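Local coordinates for protein serine protease pet (Escherichia coli, PDB 4OM9) that acts as a secreted autotransporter enterotoxin, a serine protease of the PA clan carried on a long beta-helix, and probably cleaves host alpha-fodrin, at residues 543-546 with 547-551; 201-204 with 205-209; 558-561 with 562-565. All blocks are in the same frame, centred on the assembly; numbering follows the deposited sequence.

Contact 1 of 3, residues 543-546 with 547-551; sequences WVTR and IKNAE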
ATOM      1  N   TRP A 543     -32.442 -13.010  -5.038  1.00 42.46           N
ATOM      2  CA  TRP A 543     -31.405 -13.884  -5.574  1.00 41.40           C
ATOM      3  C   TRP A 543     -30.048 -13.539  -4.959  1.00 38.66           C
ATOM      4  O   TRP A 543     -29.184 -14.402  -4.806  1.00 41.61           O
ATOM      5  CB  TRP A 543     -31.353 -13.790  -7.097  1.00 37.15           C
ATOM      6  CG  TRP A 543     -31.027 -12.422  -7.655  1.00 40.57           C
ATOM      7  CD1 TRP A 543     -31.917 -11.454  -8.024  1.00 37.95           C
ATOM      8  CD2 TRP A 543     -29.723 -11.884  -7.920  1.00 36.68           C
ATOM      9  NE1 TRP A 543     -31.256 -10.356  -8.506  1.00 37.65           N
ATOM     10  CE2 TRP A 543     -29.912 -10.592  -8.456  1.00 36.43           C
ATOM     11  CE3 TRP A 543     -28.425 -12.370  -7.758  1.00 36.20           C
ATOM     12  CZ2 TRP A 543     -28.842  -9.783  -8.839  1.00 34.71           C
ATOM     13  CZ3 TRP A 543     -27.363 -11.563  -8.137  1.00 33.70           C
ATOM     14  CH2 TRP A 543     -27.581 -10.282  -8.674  1.00 32.55           C
ATOM     15  N   VAL A 544     -29.875 -12.272  -4.610  1.00 39.63           N
ATOM     16  CA  VAL A 544     -28.697 -11.813  -3.887  1.00 38.34           C
ATOM     17  C   VAL A 544     -28.575 -12.537  -2.547  1.00 41.87           C
ATOM     18  O   VAL A 544     -27.510 -13.056  -2.204  1.00 41.33           O
ATOM     19  CB  VAL A 544     -28.757 -10.293  -3.676  1.00 39.63           C
ATOM     20  CG1 VAL A 544     -27.674  -9.819  -2.698  1.00 39.26           C
ATOM     21  CG2 VAL A 544     -28.627  -9.594  -5.010  1.00 37.39           C
ATOM     22  N   THR A 545     -29.675 -12.570  -1.802  1.00 45.63           N
ATOM     23  CA  THR A 545     -29.758 -13.331  -0.556  1.00 45.87           C
ATOM     24  C   THR A 545     -29.524 -14.828  -0.818  1.00 44.87           C
ATOM     25  O   THR A 545     -28.876 -15.520  -0.027  1.00 45.70           O
ATOM     26  CB  THR A 545     -31.144 -13.133   0.131  1.00 51.93           C
ATOM     27  OG1 THR A 545     -31.331 -11.751   0.473  1.00 52.11           O
ATOM     28  CG2 THR A 545     -31.279 -13.988   1.391  1.00 49.31           C
ATOM     29  N   ARG A 546     -30.048 -15.324  -1.935  1.00 42.46           N
ATOM     30  CA  ARG A 546     -29.973 -16.761  -2.226  1.00 43.66           C
ATOM     31  C   ARG A 546     -28.531 -17.198  -2.471  1.00 44.95           C
ATOM     32  O   ARG A 546     -28.108 -18.276  -2.021  1.00 45.69           O
ATOM     33  CB  ARG A 546     -30.845 -17.123  -3.427  1.00 44.51           C
ATOM     34  CG  ARG A 546     -32.331 -17.018  -3.169  1.00 44.52           C
ATOM     35  CD  ARG A 546     -33.138 -17.813  -4.209  1.00 45.67           C
ATOM     36  NE  ARG A 546     -34.513 -17.331  -4.261  1.00 53.67           N
ATOM     37  CZ  ARG A 546     -35.517 -17.947  -4.870  1.00 52.94           C
ATOM     38  NH1 ARG A 546     -35.328 -19.109  -5.486  1.00 58.29           N
ATOM     39  NH2 ARG A 546     -36.721 -17.397  -4.846  1.00 47.13           N
ATOM     40  N   ILE A 547     -27.768 -16.357  -3.160  1.00 38.50           N
ATOM     41  CA  ILE A 547     -26.358 -16.654  -3.357  1.00 40.24           C
ATOM     42  C   ILE A 547     -25.630 -16.737  -2.007  1.00 38.25           C
ATOM     43  O   ILE A 547     -24.810 -17.631  -1.782  1.00 41.33           O
ATOM     44  CB  ILE A 547     -25.680 -15.611  -4.232  1.00 37.97           C
ATOM     45  CG1 ILE A 547     -26.253 -15.650  -5.652  1.00 39.35           C
ATOM     46  CG2 ILE A 547     -24.175 -15.829  -4.239  1.00 35.75           C
ATOM     47  CD1 ILE A 547     -25.887 -14.403  -6.500  1.00 37.81           C
ATOM     48  N   LYS A 548     -25.937 -15.805  -1.110  1.00 40.00           N
ATOM     49  CA  LYS A 548     -25.323 -15.800   0.212  1.00 42.48           C
ATOM     50  C   LYS A 548     -25.708 -17.046   1.028  1.00 44.35           C
ATOM     51  O   LYS A 548     -24.853 -17.646   1.671  1.00 45.32           O
ATOM     52  CB  LYS A 548     -25.697 -14.515   0.966  1.00 40.16           C
ATOM     53  CG  LYS A 548     -25.489 -14.565   2.471  1.00 43.08           C
ATOM     54  CD  LYS A 548     -25.811 -13.215   3.100  1.00 45.37           C
ATOM     55  CE  LYS A 548     -25.941 -13.319   4.617  1.00 59.90           C
ATOM     56  NZ  LYS A 548     -26.224 -12.010   5.276  1.00 57.65           N
ATOM     57  N   ASN A 549     -26.982 -17.432   1.000  1.00 45.76           N
ATOM     58  CA  ASN A 549     -27.405 -18.668   1.665  1.00 49.38           C
ATOM     59  C   ASN A 549     -26.786 -19.914   1.045  1.00 48.26           C
ATOM     60  O   ASN A 549     -26.433 -20.863   1.748  1.00 48.44           O
ATOM     61  CB  ASN A 549     -28.926 -18.817   1.639  1.00 47.51           C
ATOM     62  CG  ASN A 549     -29.630 -17.781   2.487  1.00 50.05           C
ATOM     63  OD1 ASN A 549     -29.061 -17.233   3.445  1.00 51.10           O
ATOM     64  ND2 ASN A 549     -30.890 -17.509   2.147  1.00 50.97           N
ATOM     65  N   ALA A 550     -26.663 -19.925  -0.275  1.00 43.97           N
ATOM     66  CA  ALA A 550     -26.219 -21.139  -0.936  1.00 42.23           C
ATOM     67  C   ALA A 550     -24.743 -21.399  -0.660  1.00 43.14           C
ATOM     68  O   ALA A 550     -24.289 -22.535  -0.726  1.00 47.23           O
ATOM     69  CB  ALA A 550     -26.482 -21.059  -2.419  1.00 41.57           C
ATOM     70  N   GLU A 551     -24.000 -20.348  -0.328  1.00 45.12           N
ATOM     71  CA  GLU A 551     -22.580 -20.494  -0.027  1.00 46.86           C
ATOM     72  C   GLU A 551     -22.269 -20.337   1.482  1.00 51.53           C
ATOM     73  O   GLU A 551     -21.099 -20.288   1.891  1.00 47.30           O
ATOM     74  CB  GLU A 551     -21.767 -19.482  -0.837  1.00 42.32           C
ATOM     75  CG  GLU A 551     -21.982 -19.552  -2.350  1.00 46.05           C
ATOM     76  CD  GLU A 551     -21.089 -18.585  -3.107  1.00 44.86           C
ATOM     77  OE1 GLU A 551     -21.040 -17.395  -2.722  1.00 43.39           O
ATOM     78  OE2 GLU A 551     -20.418 -19.018  -4.072  1.00 41.58           O
TER

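Contact 2 of 3, residues 201-204 with 205-209; sequences NLTT and NGDSG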
ATOM      1  N   ASN A 201     -18.581 -21.210 -17.074  1.00 35.35           N
ATOM      2  CA  ASN A 201     -19.552 -20.194 -17.336  1.00 35.79           C
ATOM      3  C   ASN A 201     -20.107 -20.433 -18.740  1.00 36.45           C
ATOM      4  O   ASN A 201     -19.446 -20.135 -19.724  1.00 36.19           O
ATOM      5  CB  ASN A 201     -18.904 -18.820 -17.206  1.00 35.12           C
ATOM      6  CG  ASN A 201     -19.896 -17.695 -17.357  1.00 33.44           C
ATOM      7  OD1 ASN A 201     -21.083 -17.929 -17.599  1.00 31.29           O
ATOM      8  ND2 ASN A 201     -19.420 -16.460 -17.187  1.00 29.24           N
ATOM      9  N   LEU A 202     -21.302 -21.002 -18.825  1.00 32.34           N
ATOM     10  CA  LEU A 202     -21.870 -21.333 -20.117  1.00 36.68           C
ATOM     11  C   LEU A 202     -22.461 -20.091 -20.788  1.00 35.41           C
ATOM     12  O   LEU A 202     -22.928 -19.163 -20.118  1.00 31.09           O
ATOM     13  CB  LEU A 202     -22.938 -22.418 -19.982  1.00 36.00           C
ATOM     14  CG  LEU A 202     -22.500 -23.699 -19.260  1.00 40.08           C
ATOM     15  CD1 LEU A 202     -23.699 -24.593 -19.044  1.00 38.34           C
ATOM     16  CD2 LEU A 202     -21.394 -24.433 -20.012  1.00 34.22           C
ATOM     17  N   THR A 203     -22.451 -20.096 -22.116  1.00 36.69           N
ATOM     18  CA  THR A 203     -22.953 -18.971 -22.880  1.00 33.80           C
ATOM     19  C   THR A 203     -24.476 -18.904 -22.869  1.00 36.27           C
ATOM     20  O   THR A 203     -25.162 -19.914 -23.019  1.00 41.46           O
ATOM     21  CB  THR A 203     -22.450 -19.049 -24.319  1.00 34.67           C
ATOM     22  OG1 THR A 203     -21.039 -19.310 -24.305  1.00 35.95           O
ATOM     23  CG2 THR A 203     -22.728 -17.752 -25.077  1.00 32.06           C
ATOM     24  N   THR A 204     -24.990 -17.698 -22.685  1.00 31.56           N
ATOM     25  CA  THR A 204     -26.421 -17.419 -22.690  1.00 34.91           C
ATOM     26  C   THR A 204     -26.712 -16.481 -23.858  1.00 37.60           C
ATOM     27  O   THR A 204     -25.779 -15.928 -24.440  1.00 33.19           O
ATOM     28  CB  THR A 204     -26.869 -16.773 -21.369  1.00 37.03           C
ATOM     29  OG1 THR A 204     -26.199 -15.500 -21.206  1.00 39.00           O
ATOM     30  CG2 THR A 204     -26.517 -17.688 -20.201  1.00 34.07           C
ATOM     31  N   ASN A 205     -27.986 -16.292 -24.195  1.00 47.97           N
ATOM     32  CA  ASN A 205     -28.354 -15.443 -25.335  1.00 56.46           C
ATOM     33  C   ASN A 205     -27.835 -13.998 -25.201  1.00 54.12           C
ATOM     34  O   ASN A 205     -27.269 -13.444 -26.149  1.00 55.80           O
ATOM     35  CB  ASN A 205     -29.872 -15.438 -25.528  1.00 59.00           C
ATOM     36  CG  ASN A 205     -30.412 -16.802 -25.928  1.00 62.23           C
ATOM     37  OD1 ASN A 205     -29.726 -17.586 -26.581  1.00 71.62           O
ATOM     38  ND2 ASN A 205     -31.646 -17.092 -25.532  1.00 63.06           N
ATOM     39  N   GLY A 206     -27.993 -13.406 -24.020  1.00 42.25           N
ATOM     40  CA  GLY A 206     -27.514 -12.060 -23.776  1.00 39.67           C
ATOM     41  C   GLY A 206     -26.007 -11.898 -23.916  1.00 40.19           C
ATOM     42  O   GLY A 206     -25.505 -10.774 -23.919  1.00 39.01           O
ATOM     43  N   ASP A 207     -25.285 -13.016 -24.019  1.00 33.62           N
ATOM     44  CA  ASP A 207     -23.842 -12.993 -24.249  1.00 30.91           C
ATOM     45  C   ASP A 207     -23.496 -12.831 -25.730  1.00 33.40           C
ATOM     46  O   ASP A 207     -22.332 -12.610 -26.081  1.00 29.03           O
ATOM     47  CB  ASP A 207     -23.186 -14.274 -23.725  1.00 30.05           C
ATOM     48  CG  ASP A 207     -23.117 -14.327 -22.214  1.00 28.82           C
ATOM     49  OD1 ASP A 207     -22.816 -13.269 -21.581  1.00 30.20           O
ATOM     50  OD2 ASP A 207     -23.367 -15.433 -21.665  1.00 28.85           O
ATOM     51  N   SER A 208     -24.493 -12.997 -26.597  1.00 34.86           N
ATOM     52  CA  SER A 208     -24.259 -12.909 -28.029  1.00 36.14           C
ATOM     53  C   SER A 208     -23.658 -11.541 -28.350  1.00 37.89           C
ATOM     54  O   SER A 208     -24.124 -10.519 -27.848  1.00 36.52           O
ATOM     55  CB  SER A 208     -25.563 -13.149 -28.795  1.00 41.09           C
ATOM     56  OG  SER A 208     -25.447 -12.784 -30.164  1.00 39.88           O
ATOM     57  N   GLY A 209     -22.588 -11.531 -29.134  1.00 34.12           N
ATOM     58  CA  GLY A 209     -21.897 -10.294 -29.448  1.00 31.78           C
ATOM     59  C   GLY A 209     -20.651 -10.014 -28.603  1.00 32.13           C
ATOM     60  O   GLY A 209     -19.812  -9.194 -29.014  1.00 29.27           O
TER

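Contact 3 of 3, residues 558-561 with 562-565; sequences NKTT and YKSN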
ATOM      1  N   ASN A 558     -14.924 -22.188   6.574  1.00 61.76           N
ATOM      2  CA  ASN A 558     -13.646 -21.554   6.266  1.00 57.60           C
ATOM      3  C   ASN A 558     -13.538 -20.153   6.857  1.00 56.58           C
ATOM      4  O   ASN A 558     -12.477 -19.537   6.806  1.00 58.26           O
ATOM      5  CB  ASN A 558     -13.423 -21.500   4.750  1.00 57.98           C
ATOM      6  CG  ASN A 558     -13.356 -22.881   4.122  1.00 63.93           C
ATOM      7  OD1 ASN A 558     -14.136 -23.761   4.468  1.00 65.47           O
ATOM      8  ND2 ASN A 558     -12.416 -23.076   3.201  1.00 56.50           N
ATOM      9  N   LYS A 559     -14.637 -19.670   7.429  1.00 54.38           N
ATOM     10  CA  LYS A 559     -14.753 -18.283   7.898  1.00 62.29           C
ATOM     11  C   LYS A 559     -14.493 -17.264   6.761  1.00 59.18           C
ATOM     12  O   LYS A 559     -13.700 -16.332   6.906  1.00 52.68           O
ATOM     13  CB  LYS A 559     -13.816 -18.035   9.089  1.00 57.74           C
ATOM     14  CG  LYS A 559     -14.262 -18.697  10.400  1.00 64.80           C
ATOM     15  CD  LYS A 559     -15.535 -18.049  10.952  1.00 68.87           C
ATOM     16  CE  LYS A 559     -15.825 -18.464  12.401  1.00 82.37           C
ATOM     17  NZ  LYS A 559     -16.787 -19.604  12.523  1.00 75.36           N
ATOM     18  N   THR A 560     -15.185 -17.455   5.636  1.00 60.04           N
ATOM     19  CA  THR A 560     -15.088 -16.547   4.499  1.00 55.51           C
ATOM     20  C   THR A 560     -16.447 -16.011   4.034  1.00 48.70           C
ATOM     21  O   THR A 560     -16.736 -16.015   2.844  1.00 49.59           O
ATOM     22  CB  THR A 560     -14.401 -17.218   3.281  1.00 54.51           C
ATOM     23  OG1 THR A 560     -15.173 -18.339   2.840  1.00 58.63           O
ATOM     24  CG2 THR A 560     -12.990 -17.671   3.628  1.00 49.66           C
ATOM     25  N   THR A 561     -17.264 -15.520   4.956  1.00 48.74           N
ATOM     26  CA  THR A 561     -18.550 -14.923   4.591  1.00 52.34           C
ATOM     27  C   THR A 561     -18.390 -13.640   3.754  1.00 45.91           C
ATOM     28  O   THR A 561     -19.320 -13.216   3.059  1.00 41.99           O
ATOM     29  CB  THR A 561     -19.395 -14.606   5.846  1.00 52.87           C
ATOM     30  OG1 THR A 561     -18.699 -13.671   6.680  1.00 47.32           O
ATOM     31  CG2 THR A 561     -19.668 -15.880   6.641  1.00 54.59           C
ATOM     32  N   TYR A 562     -17.209 -13.033   3.803  1.00 42.61           N
ATOM     33  CA  TYR A 562     -16.948 -11.819   3.041  1.00 39.66           C
ATOM     34  C   TYR A 562     -17.029 -12.016   1.506  1.00 37.65           C
ATOM     35  O   TYR A 562     -17.119 -11.044   0.754  1.00 33.30           O
ATOM     36  CB  TYR A 562     -15.578 -11.256   3.427  1.00 35.96           C
ATOM     37  CG  TYR A 562     -14.421 -12.230   3.307  1.00 38.40           C
ATOM     38  CD1 TYR A 562     -13.808 -12.461   2.082  1.00 41.81           C
ATOM     39  CD2 TYR A 562     -13.923 -12.896   4.426  1.00 40.57           C
ATOM     40  CE1 TYR A 562     -12.748 -13.342   1.972  1.00 35.50           C
ATOM     41  CE2 TYR A 562     -12.856 -13.761   4.326  1.00 39.28           C
ATOM     42  CZ  TYR A 562     -12.273 -13.986   3.095  1.00 41.72           C
ATOM     43  OH  TYR A 562     -11.207 -14.864   2.974  1.00 45.48           O
ATOM     44  N   LYS A 563     -17.020 -13.274   1.067  1.00 42.62           N
ATOM     45  CA  LYS A 563     -17.018 -13.628  -0.355  1.00 41.59           C
ATOM     46  C   LYS A 563     -18.393 -13.547  -0.976  1.00 38.70           C
ATOM     47  O   LYS A 563     -18.521 -13.462  -2.186  1.00 38.97           O
ATOM     48  CB  LYS A 563     -16.478 -15.049  -0.568  1.00 41.43           C
ATOM     49  CG  LYS A 563     -14.979 -15.228  -0.372  1.00 41.56           C
ATOM     50  CD  LYS A 563     -14.587 -16.690  -0.599  1.00 44.28           C
ATOM     51  CE  LYS A 563     -13.087 -16.859  -0.793  1.00 47.08           C
ATOM     52  NZ  LYS A 563     -12.723 -18.255  -1.197  1.00 54.26           N
ATOM     53  N   SER A 564     -19.427 -13.574  -0.150  1.00 36.55           N
ATOM     54  CA  SER A 564     -20.782 -13.684  -0.672  1.00 36.45           C
ATOM     55  C   SER A 564     -21.723 -12.657  -0.048  1.00 39.54           C
ATOM     56  O   SER A 564     -22.946 -12.778  -0.140  1.00 42.27           O
ATOM     57  CB  SER A 564     -21.317 -15.101  -0.429  1.00 41.77           C
ATOM     58  OG  SER A 564     -20.362 -16.095  -0.789  1.00 42.83           O
ATOM     59  N   ASN A 565     -21.159 -11.637   0.585  1.00 38.74           N
ATOM     60  CA  ASN A 565     -21.979 -10.664   1.291  1.00 38.07           C
ATOM     61  C   ASN A 565     -22.322  -9.438   0.453  1.00 37.58           C
ATOM     62  O   ASN A 565     -22.781  -8.434   0.989  1.00 38.80           O
ATOM     63  CB  ASN A 565     -21.286 -10.230   2.593  1.00 44.14           C
ATOM     64  CG  ASN A 565     -19.976  -9.461   2.356  1.00 43.32           C
ATOM     65  OD1 ASN A 565     -19.584  -9.180   1.215  1.00 41.52           O
ATOM     66  ND2 ASN A 565     -19.293  -9.121   3.450  1.00 41.56           N
TER
HETATM   67  O   HOH W   1     -20.384 -10.818   5.779  1.00 45.84           O

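Contact 1 of 3, residues 543-546 with 547-551
Trp543 and Ile547 meet through backbone and side chain alike. Ile547 N donates to Trp543 O at 2.9 Å, and the N-H...O angle of 157° marks a sound bond. Beside it, Ile547 CD1 comes to 3.5 Å from Trp543 CE3, entering at the edge of the indole in its plane. With CG1 turned away from its own carbonyl carbon (chi1 -65°) and the chain running on extended, the isoleucine reaches back one turn to that edge, while Val544 CG2 sits over the centre of one indole face. These i to i+4 pairings define helix 543-550, a short alpha-helix in the long excursion between two beta-helix strands. Asn549 N reaches Thr545 O at 2.9 Å, and Ala550 N reaches Arg546 O at 2.8 Å. The Lys548 N to Val544 O bond is weak at 3.4 Å. At the start of the helix, Val544 N is taken by Asp542 OD1; at its end, Glu551 N reaches Ile547 O at 3.2 Å as the chain leaves helical angles. Thr545 and Asn549 run side by side, Thr545 CG2 lying 3.6 Å from Asn549 ND2. Arg546, its chain extended from CG to NE, donates from NE to Val541 O. The Glu551 carboxylate forms a salt bridge with Lys35 and accepts from Ala10 N through the same OE2.

Contact 2 of 3, residues 201-204 with 205-209
The Gly-Asp-Ser-Gly signature of PA-clan serine proteases lies in residues 206-209, a sequence consistent with Ser208 being the nucleophile; the Ser208 side chain touches His72. Just ahead of that serine, Asn205 to Asp207 form a turn of 3-10 helix, closed by Asp207 N donating to Thr204 O at 3.0 Å. The donor stands 56° out of the carbonyl plane, an off-axis approach that goes with the tight i to i+3 turn. Asp207 folds its carboxylate back over the start of the turn, where OD2 accepts two bonds from a single residue. Thr204 N arrives on the anti side at 3.0 Å, and Thr204 OG1 donates at 2.9 Å from above the carboxylate plane. The hydroxyl can join in because it lies between the threonine's N and carbonyl carbon (chi1 62°), on the same side as the amide. Nearby, Thr203 CG2 packs on Asp207 CB at 3.8 Å. The other oxygen, OD1, accepts from Gly153 N, so both ends of the carboxylate are engaged and its rotation is restricted. All this occupies the connection between strands 188-195 and 211-216, with Thr203 resting on strand 221-232 and on Arg149 of strand 143-151.

Contact 3 of 3, residues 558-561 with 562-565
Two successive i to i+3 bonds wind the backbone after Thr560: Lys563 N donates to Thr560 O at 3.3 Å and Ser564 N to Thr561 O at 3.2 Å. Their N-H...O angles are nearly straight, 165° for the first, yet both donors stand well above the carbonyl planes, by 52° and 55°. This is a short turn of 3-10 helix, and it follows helix 552-558, which the chain leaves at Lys559 with positive phi, in the excursion that leads to strand 576-583 of the beta-helix.

The side chains of Thr560 and Tyr562 carry most of the contact. Tyr562 CG lies between its backbone N and carbonyl carbon, which folds the ring back beneath the preceding residues. There Thr560 CB lies over one face in a CH-pi contact, 4.2 Å from the ring centroid, and the methyl CG2 reaches the phenol end, 3.4 Å from Tyr562 OH. Lys563 extends on another side of the same threonine, and its CD passes 3.9 Å from Thr560 OG1. That hydroxyl has its polar partner elsewhere, in Asn555 OD1 of the preceding helix. Lys563 makes a cation-pi contact with Trp9, while Tyr562 also packs on Arg11 of helix 10-17 and on Pro574, so the turn is wedged between the N-terminal part of the chain and the loop ahead of strand 576-583. Ser564 OG accepts from Asn555 ND2 and probably also bonds to Glu551 OE1, though that pair is modelled too close to be relied on. Asn565 brings CB to 3.6 Å from Thr561 O, and a water spans the two residues, accepting from Asn565 ND2 at 3.1 Å and making a weak bond with Thr561 OG1 at 3.4 Å.

How the contacts relate
Contact 2 comes first along the chain, in the protease part, where it closes a tight turn between two strands of an antiparallel sheet. Contacts 1 and 3 follow in one excursion from the beta-helix, joined through helix 552-558, whose last residue opens contact 3. All three are local and in series, none enclosing or crossing another. Contacts 1 and 3 have centres 11 Å apart; they touch at Glu551 and Ser564, and Lys548 CB packs against Ser564 O. Through Glu551 and Lys563 this pair meets Trp9 in the N-terminal part, joining excursion to protease. Contact 2 stands apart, its centre 22 Å from that of contact 1 and 28 Å from that of contact 3.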